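Local coordinates for D-alanine--D-alanine ligase (Coxiella burnetii, PDB 3TQT), which probably catalyses the ATP-dependent joining of two D-alanine molecules into D-alanyl-D-alanine, a building block of peptidoglycan, at residues K4-V9 / K36-V41; I22-N27 / G322-S327; A84-S89 / L123-V128. One frame throughout, in Å; residues are numbered along the deposited sequence.

Overall arrangement
Interactions 1 and 3 belong to the N-terminal domain and reach the same mixed sheet; interaction 2 ties that domain to the ATP-grasp part of the chain. The centres of 1 and 2 lie about 17 Å apart, and they meet where Val9 CG1 packs 3.8 Å from Ala25 CB, strand against helix. Interactions 1 and 3, about 12 Å apart at their centres, are joined by a probable hydrogen bond of 2.8 Å between Ser8 OG and Trp87 NE1. Interactions 2 and 3 do not touch, their nearest atoms being about 7 Å apart. Only interaction 2 approaches the predicted active site, with the residue position of Gly322 about 8 Å from the side chain of Asn318, a predicted magnesium ligand.

Interaction 1: K4-V9 / K36-V41; sequences KLHISV and KYLISV
The carbonyl oxygen of Leu38 is gripped by two hydrogen bonds and a weaker third contact. Ile7 N donates to Leu38 O within the carbonyl plane at 2.9 Å, with 166° at the hydrogen; water 1 donates to the same Leu38 O at 2.8 Å; and the CA-H of His6 points at it as well. The water is itself fixed from both strands: its oxygen lies 2.6 Å from Ser40 OG and, in the plane of the His6 ring, 3.3 Å from ND1. It therefore bridges the two strands on the face of the sheet that carries His6, Leu38 and Ser40.

The backbone bonds alternate between the strands: Leu5, Ile7 and Val9 donate through N to Lys36, Leu38 and Ser40, while Leu38 N and Ser40 N return bonds to Leu5 O and Ile7 O. The straightest is Ser40 N to Ile7 O, 2.8 Å at 175° and nearly along the C=O axis. The parallel register, from Leu5 with Tyr37 to Val9 with Val41, and the axis angle of 25° make these the two strands of a beta-alpha-beta unit, helix 18-31 forming the crossover in the Rossmann-like N-terminal domain.

On the side of the sheet that carries His6, its ring and the Leu38 side chain run alongside each other, both with CG anti to the carbonyl carbon, which brings His6 CE1 to 3.3 Å from Leu38 CD1. Lys4 crosses Leu38 at about a right angle, and its NZ is bonded to Ala34 O. On the other face Ile7 crosses Tyr37 obliquely, its CG1 3.3 Å from Tyr37 CD1. Lys36 CB sits over the centre of the Tyr37 ring, 3.6 Å above its plane. The hydroxyl of Tyr37 is bonded to Asp345 OD1 of helix 340-370, whose Ile348 touches both Ile7 and Tyr37.

Interaction 2: I22-N27 / G322-S327; sequences IQSAKN and GFTNIS
Two polar side chains of a helix clasp the backbone of a loop here, joining helix 18-31 of the N-terminal domain to the segment between strand 312-318 and helix 328-335 of the ATP-grasp part. The evidence is a pair of hydrogen bonds to one residue, Phe323. Its N-H points at Ser24 OG, N to O 2.9 Å, and its carbonyl oxygen receives Asn27 ND2 at 2.7 Å, with 163° at the hydrogen. Asn27 extends CG anti to its own backbone N (chi1 -176°), which carries the amide to the loop. The bond lies close to the Asn27 amide plane, although ND2 approaches from above the plane of the Phe323 carbonyl. Ser24 OG is held further by His107 NE2 and by Ile20 O, so this hydroxyl is well satisfied.

Apolar groups fill in between: Thr324 CG2 comes 3.8 Å from Gln23 CB, and Ser24 CB meets Phe323 CB. The Phe323 ring turns off toward helix 340-370, where it touches Leu343, Leu344 and Leu347.

Within the loop, Thr324 OG1 is hydrogen-bonded to Ser327 OG at 2.8 Å and accepts Ile326 N at 3.3 Å. The arrangement is an ST turn inside a type I beta turn from Thr324 to Ser327, leading directly into helix 328-335.

Interaction 3: A84-S89 / L123-V128; sequences AKPWQS and LNLPYV
The Trp87 indole has Pro86 CG over the centre of one face, 3.7 Å above its plane, the preceding proline touching the face through CG, while leucine methyls from across the contact come up to the six-membered ring at CZ3 and CH2. These groups belong to the Rossmann-like N-terminal domain, where the start of strand 87-89 meets the loop that follows helix 115-122.

No hydrogen bond crosses between 84-89 and 123-128; the junction is apolar, and its four touching residues are all buried. On the loop side Leu125 carries the larger share: CD1 comes 3.6 Å from Pro86 CG, and CD2 also lies against the proline. The same CD1 methyl meets the indole obliquely, 4.0 Å from Trp87 CH2. Leu123 crosses Trp87 at about a right angle and brings its CD1 to 3.9 Å from Trp87 CZ3. Both leucines have CG anti to the carbonyl carbon, and both point their CB toward the tryptophan segment.

Val102 of strand 101-104 touches both Trp87 and Leu125. The loop turns at Asn124, whose positive phi of 55° closes a Schellman motif at the helix end; its OD1 accepts from Gln14 NE2 of the second subunit. Leu123 CD1 also packs 4.1 Å from Pro86 CB.

Interaction 1: K4-V9 / K36-V41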
loop_
_atom_site.group_PDB
_atom_site.type_symbol
_atom_site.label_atom_id
_atom_site.label_comp_id
_atom_site.label_asym_id
_atom_site.label_seq_id
_atom_site.Cartn_x
_atom_site.Cartn_y
_atom_site.Cartn_z
ATOM N N LYS A 4 26.549 18.127 4.451
ATOM C CA LYS A 4 25.225 18.235 3.839
ATOM C C LYS A 4 24.487 16.898 3.839
ATOM O O LYS A 4 25.097 15.831 3.897
ATOM C CB LYS A 4 25.327 18.787 2.415
ATOM C CG LYS A 4 25.989 20.148 2.345
ATOM C CD LYS A 4 26.027 20.701 0.935
ATOM C CE LYS A 4 26.771 22.039 0.892
ATOM N NZ LYS A 4 26.588 22.680 -0.440
ATOM N N LEU A 5 23.165 16.967 3.796
ATOM C CA LEU A 5 22.351 15.775 3.696
ATOM C C LEU A 5 22.243 15.430 2.228
ATOM O O LEU A 5 22.036 16.314 1.404
ATOM C CB LEU A 5 20.944 16.057 4.225
ATOM C CG LEU A 5 20.802 16.193 5.733
ATOM C CD1 LEU A 5 19.405 16.676 6.093
ATOM C CD2 LEU A 5 21.094 14.851 6.379
ATOM N N HIS A 6 22.366 14.151 1.903
ATOM C CA HIS A 6 22.189 13.709 0.520
ATOM C C HIS A 6 20.720 13.457 0.244
ATOM O O HIS A 6 20.097 12.631 0.900
ATOM C CB HIS A 6 22.957 12.416 0.258
ATOM C CG HIS A 6 24.437 12.600 0.172
ATOM N ND1 HIS A 6 25.080 12.896 -1.010
ATOM C CD2 HIS A 6 25.402 12.523 1.119
ATOM C CE1 HIS A 6 26.379 12.996 -0.790
ATOM N NE2 HIS A 6 26.599 12.777 0.495
ATOM N N ILE A 7 20.177 14.170 -0.736
ATOM C CA ILE A 7 18.790 14.028 -1.096
ATOM C C ILE A 7 18.742 13.445 -2.503
ATOM O O ILE A 7 19.408 13.957 -3.406
ATOM C CB ILE A 7 18.097 15.406 -1.098
ATOM C CG1 ILE A 7 18.338 16.111 0.238
ATOM C CG2 ILE A 7 16.615 15.270 -1.409
ATOM C CD1 ILE A 7 17.722 15.393 1.431
ATOM N N SER A 8 17.967 12.379 -2.674
ATOM C CA SER A 8 17.710 11.811 -3.997
ATOM C C SER A 8 16.289 12.136 -4.445
ATOM O O SER A 8 15.318 11.820 -3.757
ATOM C CB SER A 8 17.892 10.297 -3.972
ATOM O OG SER A 8 19.268 9.965 -3.970
ATOM N N VAL A 9 16.160 12.778 -5.594
ATOM C CA VAL A 9 14.835 13.074 -6.119
ATOM C C VAL A 9 14.515 12.068 -7.216
ATOM O O VAL A 9 15.277 11.932 -8.170
ATOM C CB VAL A 9 14.757 14.512 -6.642
ATOM C CG1 VAL A 9 13.331 14.841 -7.140
ATOM C CG2 VAL A 9 15.192 15.478 -5.546
ATOM N N LYS A 36 22.100 23.178 2.214
ATOM C CA LYS A 36 21.770 22.067 3.106
ATOM C C LYS A 36 21.932 20.708 2.457
ATOM O O LYS A 36 22.100 19.709 3.150
ATOM C CB LYS A 36 20.322 22.178 3.581
ATOM C CG LYS A 36 19.817 23.581 3.579
ATOM C CD LYS A 36 19.606 24.091 4.969
ATOM C CE LYS A 36 18.153 23.967 5.362
ATOM N NZ LYS A 36 17.937 24.674 6.641
ATOM N N TYR A 37 21.855 20.665 1.130
ATOM C CA TYR A 37 21.674 19.389 0.450
ATOM C C TYR A 37 22.641 19.167 -0.687
ATOM O O TYR A 37 22.942 20.085 -1.443
ATOM C CB TYR A 37 20.254 19.291 -0.111
ATOM C CG TYR A 37 19.193 19.589 0.909
ATOM C CD1 TYR A 37 19.052 18.787 2.033
ATOM C CD2 TYR A 37 18.331 20.671 0.750
ATOM C CE1 TYR A 37 18.085 19.046 2.973
ATOM C CE2 TYR A 37 17.365 20.944 1.696
ATOM C CZ TYR A 37 17.245 20.125 2.803
ATOM O OH TYR A 37 16.288 20.380 3.757
ATOM N N LEU A 38 23.117 17.933 -0.798
ATOM C CA LEU A 38 23.756 17.477 -2.018
ATOM C C LEU A 38 22.663 16.720 -2.742
ATOM O O LEU A 38 22.143 15.728 -2.235
ATOM C CB LEU A 38 24.927 16.547 -1.725
ATOM C CG LEU A 38 26.174 17.216 -1.166
ATOM C CD1 LEU A 38 27.202 16.150 -0.838
ATOM C CD2 LEU A 38 26.722 18.213 -2.168
ATOM N N ILE A 39 22.301 17.204 -3.920
ATOM C CA ILE A 39 21.129 16.702 -4.609
ATOM C C ILE A 39 21.538 15.723 -5.699
ATOM O O ILE A 39 22.425 16.019 -6.506
ATOM C CB ILE A 39 20.342 17.877 -5.221
ATOM C CG1 ILE A 39 19.999 18.892 -4.133
ATOM C CG2 ILE A 39 19.089 17.386 -5.971
ATOM C CD1 ILE A 39 19.670 20.263 -4.654
ATOM N N SER A 40 20.918 14.546 -5.685
ATOM C CA SER A 40 21.045 13.576 -6.768
ATOM C C SER A 40 19.668 13.357 -7.362
ATOM O O SER A 40 18.659 13.383 -6.656
ATOM C CB SER A 40 21.601 12.242 -6.255
ATOM O OG SER A 40 22.893 12.389 -5.714
ATOM N N VAL A 41 19.612 13.142 -8.664
ATOM C CA VAL A 41 18.332 12.881 -9.309
ATOM C C VAL A 41 18.335 11.462 -9.824
ATOM O O VAL A 41 19.279 11.039 -10.490
ATOM C CB VAL A 41 18.073 13.847 -10.473
ATOM C CG1 VAL A 41 16.695 13.574 -11.092
ATOM C CG2 VAL A 41 18.171 15.274 -9.975
HETATM O O HOH W 1 22.674 13.153 -3.212
#

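Interaction 2: I22-N27 / G322-S327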
loop_
_atom_site.group_PDB
_atom_site.type_symbol
_atom_site.label_atom_id
_atom_site.label_comp_id
_atom_site.label_asym_id
_atom_site.label_seq_id
_atom_site.Cartn_x
_atom_site.Cartn_y
_atom_site.Cartn_z
ATOM N N ILE A 22 8.978 14.934 -14.255
ATOM C CA ILE A 22 10.261 15.568 -14.521
ATOM C C ILE A 22 10.185 17.058 -14.205
ATOM O O ILE A 22 11.108 17.609 -13.603
ATOM C CB ILE A 22 10.681 15.377 -15.989
ATOM C CG1 ILE A 22 10.987 13.899 -16.248
ATOM C CG2 ILE A 22 11.886 16.255 -16.312
ATOM C CD1 ILE A 22 10.826 13.489 -17.695
ATOM N N GLN A 23 9.102 17.719 -14.622
ATOM C CA GLN A 23 8.961 19.149 -14.335
ATOM C C GLN A 23 8.834 19.430 -12.829
ATOM O O GLN A 23 9.386 20.408 -12.334
ATOM C CB GLN A 23 7.816 19.797 -15.117
ATOM C CG GLN A 23 8.073 19.852 -16.626
ATOM C CD GLN A 23 9.460 20.401 -16.960
ATOM O OE1 GLN A 23 10.247 19.756 -17.665
ATOM N NE2 GLN A 23 9.763 21.596 -16.454
ATOM N N SER A 24 8.104 18.580 -12.115
ATOM C CA SER A 24 8.050 18.669 -10.654
ATOM C C SER A 24 9.450 18.526 -10.066
ATOM O O SER A 24 9.876 19.326 -9.235
ATOM C CB SER A 24 7.110 17.596 -10.075
ATOM O OG SER A 24 5.787 17.826 -10.505
ATOM N N ALA A 25 10.166 17.495 -10.499
ATOM C CA ALA A 25 11.503 17.237 -9.991
ATOM C C ALA A 25 12.445 18.399 -10.278
ATOM O O ALA A 25 13.291 18.728 -9.453
ATOM C CB ALA A 25 12.064 15.958 -10.566
ATOM N N LYS A 26 12.305 19.020 -11.446
ATOM C CA LYS A 26 13.177 20.135 -11.777
ATOM C C LYS A 26 12.947 21.298 -10.823
ATOM O O LYS A 26 13.889 21.925 -10.364
ATOM C CB LYS A 26 12.989 20.574 -13.223
ATOM C CG LYS A 26 13.563 19.602 -14.229
ATOM C CD LYS A 26 13.337 20.123 -15.640
ATOM C CE LYS A 26 13.950 19.206 -16.678
ATOM N NZ LYS A 26 15.233 19.747 -17.191
ATOM N N ASN A 27 11.694 21.582 -10.513
ATOM C CA ASN A 27 11.407 22.671 -9.597
ATOM C C ASN A 27 11.976 22.375 -8.224
ATOM O O ASN A 27 12.579 23.231 -7.588
ATOM C CB ASN A 27 9.900 22.901 -9.477
ATOM C CG ASN A 27 9.567 24.083 -8.598
ATOM O OD1 ASN A 27 10.206 25.132 -8.685
ATOM N ND2 ASN A 27 8.582 23.916 -7.729
ATOM N N GLY A 322 1.361 17.656 -8.165
ATOM C CA GLY A 322 2.305 18.381 -8.993
ATOM C C GLY A 322 3.138 19.299 -8.124
ATOM O O GLY A 322 2.645 19.847 -7.141
ATOM N N PHE A 323 4.407 19.461 -8.479
ATOM C CA PHE A 323 5.311 20.262 -7.666
ATOM C C PHE A 323 6.142 21.196 -8.533
ATOM O O PHE A 323 7.199 21.688 -8.111
ATOM C CB PHE A 323 6.211 19.353 -6.826
ATOM C CG PHE A 323 6.189 19.667 -5.371
ATOM C CD1 PHE A 323 5.430 18.902 -4.495
ATOM C CD2 PHE A 323 6.903 20.747 -4.872
ATOM C CE1 PHE A 323 5.417 19.186 -3.135
ATOM C CE2 PHE A 323 6.890 21.039 -3.511
ATOM C CZ PHE A 323 6.153 20.255 -2.647
ATOM N N THR A 324 5.663 21.443 -9.752
ATOM C CA THR A 324 6.298 22.407 -10.634
ATOM C C THR A 324 6.119 23.783 -10.025
ATOM O O THR A 324 5.334 23.959 -9.107
ATOM C CB THR A 324 5.668 22.399 -12.043
ATOM O OG1 THR A 324 4.459 23.165 -12.036
ATOM C CG2 THR A 324 5.368 20.970 -12.473
ATOM N N ASN A 325 6.836 24.768 -10.543
ATOM C CA ASN A 325 6.774 26.120 -9.988
ATOM C C ASN A 325 5.397 26.783 -10.085
ATOM O O ASN A 325 5.143 27.797 -9.444
ATOM C CB ASN A 325 7.840 27.012 -10.639
ATOM C CG ASN A 325 7.735 27.033 -12.155
ATOM O OD1 ASN A 325 6.704 26.664 -12.727
ATOM N ND2 ASN A 325 8.805 27.467 -12.813
ATOM N N ILE A 326 4.508 26.213 -10.885
ATOM C CA ILE A 326 3.159 26.759 -10.983
ATOM C C ILE A 326 2.110 25.796 -10.432
ATOM O O ILE A 326 0.906 26.056 -10.529
ATOM C CB ILE A 326 2.787 27.071 -12.436
ATOM C CG1 ILE A 326 2.680 25.773 -13.245
ATOM C CG2 ILE A 326 3.785 28.033 -13.048
ATOM C CD1 ILE A 326 2.121 25.967 -14.641
ATOM N N SER A 327 2.564 24.685 -9.859
ATOM C CA SER A 327 1.653 23.673 -9.343
ATOM C C SER A 327 0.970 24.137 -8.065
ATOM O O SER A 327 1.577 24.834 -7.244
ATOM C CB SER A 327 2.392 22.363 -9.090
ATOM O OG SER A 327 2.725 21.745 -10.314
HETATM O O HOH W 2 8.891 23.386 -12.843
#

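Interaction 3: A84-S89 / L123-V128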
loop_
_atom_site.group_PDB
_atom_site.type_symbol
_atom_site.label_atom_id
_atom_site.label_comp_id
_atom_site.label_asym_id
_atom_site.label_seq_id
_atom_site.Cartn_x
_atom_site.Cartn_y
_atom_site.Cartn_z
ATOM N N ALA A 84 23.011 3.320 4.055
ATOM C CA ALA A 84 23.590 4.634 3.779
ATOM C C ALA A 84 23.716 4.957 2.286
ATOM O O ALA A 84 23.500 6.097 1.873
ATOM C CB ALA A 84 24.936 4.767 4.462
ATOM N N LYS A 85 24.074 3.949 1.493
ATOM C CA LYS A 85 24.330 4.126 0.068
ATOM C C LYS A 85 23.516 3.119 -0.735
ATOM O O LYS A 85 24.020 2.077 -1.135
ATOM C CB LYS A 85 25.816 3.954 -0.235
ATOM C CG LYS A 85 26.722 4.907 0.528
ATOM C CD LYS A 85 28.103 4.964 -0.119
ATOM C CE LYS A 85 29.036 5.904 0.627
ATOM N NZ LYS A 85 30.296 5.220 1.036
ATOM N N PRO A 86 22.243 3.443 -0.975
ATOM C CA PRO A 86 21.297 2.511 -1.586
ATOM C C PRO A 86 21.459 2.362 -3.093
ATOM O O PRO A 86 20.989 1.364 -3.633
ATOM C CB PRO A 86 19.947 3.147 -1.268
ATOM C CG PRO A 86 20.236 4.606 -1.199
ATOM C CD PRO A 86 21.600 4.711 -0.588
ATOM N N TRP A 87 22.095 3.331 -3.753
ATOM C CA TRP A 87 22.206 3.319 -5.207
ATOM C C TRP A 87 23.564 2.798 -5.607
ATOM O O TRP A 87 24.589 3.227 -5.062
ATOM C CB TRP A 87 22.051 4.724 -5.785
ATOM C CG TRP A 87 20.971 5.542 -5.178
ATOM C CD1 TRP A 87 21.062 6.842 -4.773
ATOM C CD2 TRP A 87 19.624 5.127 -4.905
ATOM N NE1 TRP A 87 19.844 7.269 -4.278
ATOM C CE2 TRP A 87 18.951 6.231 -4.341
ATOM C CE3 TRP A 87 18.924 3.927 -5.075
ATOM C CZ2 TRP A 87 17.620 6.171 -3.947
ATOM C CZ3 TRP A 87 17.589 3.877 -4.702
ATOM C CH2 TRP A 87 16.955 4.989 -4.139
ATOM N N GLN A 88 23.582 1.890 -6.570
ATOM C CA GLN A 88 24.839 1.281 -6.986
ATOM C C GLN A 88 24.981 1.377 -8.481
ATOM O O GLN A 88 24.096 0.961 -9.210
ATOM C CB GLN A 88 24.885 -0.186 -6.574
ATOM C CG GLN A 88 26.183 -0.881 -6.940
ATOM C CD GLN A 88 26.281 -2.255 -6.328
ATOM O OE1 GLN A 88 25.937 -2.454 -5.161
ATOM N NE2 GLN A 88 26.736 -3.221 -7.115
ATOM N N SER A 89 26.102 1.916 -8.942
ATOM C CA SER A 89 26.323 2.075 -10.373
ATOM C C SER A 89 26.484 0.714 -11.044
ATOM O O SER A 89 27.017 -0.218 -10.445
ATOM C CB SER A 89 27.562 2.936 -10.624
ATOM O OG SER A 89 28.691 2.396 -9.964
ATOM N N LEU A 123 14.456 -0.680 1.393
ATOM C CA LEU A 123 15.810 -0.131 1.478
ATOM C C LEU A 123 16.035 0.593 2.801
ATOM O O LEU A 123 17.131 1.092 3.062
ATOM C CB LEU A 123 16.084 0.827 0.324
ATOM C CG LEU A 123 16.146 0.224 -1.078
ATOM C CD1 LEU A 123 16.392 1.304 -2.082
ATOM C CD2 LEU A 123 17.244 -0.807 -1.161
ATOM N N ASN A 124 14.996 0.652 3.626
ATOM C CA ASN A 124 15.052 1.340 4.911
ATOM C C ASN A 124 15.507 2.774 4.726
ATOM O O ASN A 124 16.291 3.273 5.521
ATOM C CB ASN A 124 16.010 0.632 5.896
ATOM C CG ASN A 124 15.588 -0.792 6.207
ATOM O OD1 ASN A 124 16.410 -1.719 6.195
ATOM N ND2 ASN A 124 14.303 -0.978 6.480
ATOM N N LEU A 125 15.038 3.430 3.666
ATOM C CA LEU A 125 15.406 4.820 3.429
ATOM C C LEU A 125 14.318 5.769 3.891
ATOM O O LEU A 125 13.140 5.501 3.683
ATOM C CB LEU A 125 15.650 5.064 1.951
ATOM C CG LEU A 125 16.848 4.356 1.332
ATOM C CD1 LEU A 125 16.804 4.519 -0.175
ATOM C CD2 LEU A 125 18.151 4.909 1.914
ATOM N N PRO A 126 14.706 6.889 4.510
ATOM C CA PRO A 126 13.679 7.906 4.763
ATOM C C PRO A 126 13.167 8.422 3.425
ATOM O O PRO A 126 13.947 8.552 2.480
ATOM C CB PRO A 126 14.442 9.014 5.510
ATOM C CG PRO A 126 15.705 8.348 6.017
ATOM C CD PRO A 126 16.034 7.294 5.002
ATOM N N TYR A 127 11.872 8.700 3.327
ATOM C CA TYR A 127 11.350 9.282 2.102
ATOM C C TYR A 127 10.182 10.218 2.370
ATOM O O TYR A 127 9.424 10.054 3.342
ATOM C CB TYR A 127 10.969 8.199 1.090
ATOM C CG TYR A 127 9.886 7.266 1.554
ATOM C CD1 TYR A 127 8.545 7.526 1.263
ATOM C CD2 TYR A 127 10.199 6.114 2.261
ATOM C CE1 TYR A 127 7.556 6.676 1.674
ATOM C CE2 TYR A 127 9.206 5.250 2.686
ATOM C CZ TYR A 127 7.893 5.531 2.383
ATOM O OH TYR A 127 6.920 4.671 2.810
ATOM N N VAL A 128 10.035 11.194 1.490
ATOM C CA VAL A 128 9.009 12.206 1.646
ATOM C C VAL A 128 7.615 11.678 1.322
ATOM O O VAL A 128 7.426 10.894 0.382
ATOM C CB VAL A 128 9.318 13.412 0.772
ATOM C CG1 VAL A 128 8.106 14.364 0.705
ATOM C CG2 VAL A 128 10.568 14.110 1.300
#